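PDB 5H5L: glutathione s-transferase S2 from Nilaparvata lugens, which acts as a glutathione-requiring prostaglandin D synthase and, as a sigma-class glutathione transferase, probably conjugates glutathione to electrophilic substrates. Local coordinates for residues G76-N81 and L149-I154. Numbering follows the deposited sequence.
Sequences GLAGSN and LSWGDI
In Leu77, chi1 of -62° puts CG anti to the carbonyl carbon, and chi2 of -176° then turns the methyls so that CD1 meets Ile154 and CD2 meets Leu149. Leu77 CD1 lies 3.6 Å from Ile154 CD1, the two side chains crossing at about a right angle, while Leu77 CD2 lies 3.8 Å from Leu149 CD2. Leu149 has its CG anti to the backbone N (chi1 -175°), which brings that atom to 4.2 Å from Leu77 CD2. Tyr24 of helix 15-25 also touches Leu77, and Trp20 and Met21 of that helix pack on Ile154. An alanine in place of Leu77 would probably open a gap beside Leu149 CD2 and Ile154 CD1 and leave those methyls without this neighbour.

The backbone of the same residue serves the start of helix 151-164. Leu77 O accepts from Trp151 N at 2.8 Å, in the carbonyl plane, and also sits near the plane of the indole, at its edge, 3.3 Å from Trp151 CD1. One residue earlier, Ser150 is the N-cap and forms a capping box with Asp153: Ser150 N donates to Asp153 OD2 at 2.7 Å, and the return bond from Asp153 N to Ser150 OG is weak. In this glutathione transferase fold, the arrangement ties the loop leaving the thioredoxin-like N-terminal domain to a helix of the all-helical C-terminal domain. The Trp151 side chain touches Ala68 and Arg69 of helix 64-75 and Met21 of helix 15-25. A water is hydrogen-bonded to Ala78 O and Leu149 O, each at 2.8 Å, and so bridges the two segments beside the direct bond.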
loop_
_atom_site.group_PDB
_atom_site.type_symbol
_atom_site.label_atom_id
_atom_site.label_comp_id
_atom_site.label_asym_id
_atom_site.label_seq_id
_atom_site.Cartn_x
_atom_site.Cartn_y
_atom_site.Cartn_z
ATOM N N GLY B 76 -4.849 19.099 -5.820
ATOM C CA GLY B 76 -4.050 19.290 -7.017
ATOM C C GLY B 76 -2.610 18.834 -6.905
ATOM O O GLY B 76 -1.737 19.381 -7.595
ATOM N N LEU B 77 -2.333 17.866 -6.039
ATOM C CA LEU B 77 -0.995 17.318 -5.852
ATOM C C LEU B 77 -0.902 15.858 -6.274
ATOM O O LEU B 77 -0.222 15.055 -5.625
ATOM C CB LEU B 77 -0.583 17.460 -4.397
ATOM C CG LEU B 77 -0.477 18.880 -3.848
ATOM C CD1 LEU B 77 0.037 18.758 -2.448
ATOM C CD2 LEU B 77 0.443 19.780 -4.683
ATOM N N ALA B 78 -1.605 15.496 -7.345
ATOM C CA ALA B 78 -1.505 14.157 -7.922
ATOM C C ALA B 78 -0.996 14.252 -9.352
ATOM O O ALA B 78 -0.444 15.283 -9.737
ATOM C CB ALA B 78 -2.851 13.424 -7.876
ATOM N N GLY B 79 -1.166 13.204 -10.155
ATOM C CA GLY B 79 -0.605 13.214 -11.492
ATOM C C GLY B 79 -1.538 13.877 -12.522
ATOM O O GLY B 79 -2.751 13.897 -12.355
ATOM N N SER B 80 -0.944 14.372 -13.616
ATOM C CA SER B 80 -1.717 14.881 -14.751
ATOM C C SER B 80 -2.296 13.781 -15.640
ATOM O O SER B 80 -3.166 14.077 -16.465
ATOM C CB SER B 80 -0.845 15.794 -15.605
ATOM O OG SER B 80 -0.303 16.840 -14.821
ATOM N N ASN B 81 -1.822 12.542 -15.512
ATOM C CA ASN B 81 -2.343 11.395 -16.261
ATOM C C ASN B 81 -2.072 10.134 -15.449
ATOM O O ASN B 81 -1.562 10.212 -14.332
ATOM C CB ASN B 81 -1.712 11.299 -17.650
ATOM C CG ASN B 81 -0.219 11.356 -17.620
ATOM O OD1 ASN B 81 0.432 10.652 -16.857
ATOM N ND2 ASN B 81 0.346 12.228 -18.430
ATOM N N LEU B 149 5.810 18.746 -7.015
ATOM C CA LEU B 149 5.283 18.416 -5.696
ATOM C C LEU B 149 4.069 17.489 -5.803
ATOM O O LEU B 149 3.156 17.729 -6.598
ATOM C CB LEU B 149 4.882 19.687 -4.956
ATOM C CG LEU B 149 4.419 19.469 -3.506
ATOM C CD1 LEU B 149 5.599 19.158 -2.604
ATOM C CD2 LEU B 149 3.689 20.656 -2.978
ATOM N N SER B 150 4.059 16.436 -4.998
ATOM C CA SER B 150 2.931 15.525 -4.954
ATOM C C SER B 150 2.529 15.230 -3.515
ATOM O O SER B 150 3.251 15.546 -2.566
ATOM C CB SER B 150 3.250 14.218 -5.693
ATOM O OG SER B 150 4.167 13.391 -4.986
ATOM N N TRP B 151 1.343 14.596 -3.359
ATOM C CA TRP B 151 0.948 14.079 -2.052
ATOM C C TRP B 151 1.973 13.077 -1.559
ATOM O O TRP B 151 2.171 12.922 -0.353
ATOM C CB TRP B 151 -0.463 13.428 -2.121
ATOM C CG TRP B 151 -0.493 12.169 -2.939
ATOM C CD1 TRP B 151 -0.765 12.066 -4.283
ATOM C CD2 TRP B 151 -0.236 10.842 -2.482
ATOM N NE1 TRP B 151 -0.701 10.766 -4.679
ATOM C CE2 TRP B 151 -0.375 9.994 -3.592
ATOM C CE3 TRP B 151 0.109 10.286 -1.240
ATOM C CZ2 TRP B 151 -0.189 8.634 -3.508
ATOM C CZ3 TRP B 151 0.300 8.935 -1.152
ATOM C CH2 TRP B 151 0.166 8.112 -2.276
ATOM N N GLY B 152 2.652 12.408 -2.482
ATOM C CA GLY B 152 3.699 11.503 -2.091
ATOM C C GLY B 152 4.820 12.185 -1.313
ATOM O O GLY B 152 5.314 11.648 -0.317
ATOM N N ASP B 153 5.254 13.356 -1.776
ATOM C CA ASP B 153 6.280 14.105 -1.036
ATOM C C ASP B 153 5.825 14.399 0.389
ATOM O O ASP B 153 6.595 14.279 1.350
ATOM C CB ASP B 153 6.594 15.421 -1.765
ATOM C CG ASP B 153 7.099 15.208 -3.178
ATOM O OD1 ASP B 153 8.060 14.428 -3.354
ATOM O OD2 ASP B 153 6.505 15.787 -4.123
ATOM N N ILE B 154 4.572 14.789 0.545
ATOM C CA ILE B 154 4.057 15.137 1.851
ATOM C C ILE B 154 3.954 13.916 2.742
ATOM O O ILE B 154 4.312 13.967 3.913
ATOM C CB ILE B 154 2.729 15.873 1.641
ATOM C CG1 ILE B 154 3.061 17.242 1.005
ATOM C CG2 ILE B 154 1.995 16.070 2.947
ATOM C CD1 ILE B 154 1.867 18.014 0.515
HETATM O O HOH W 1 1.969 16.168 -8.564
#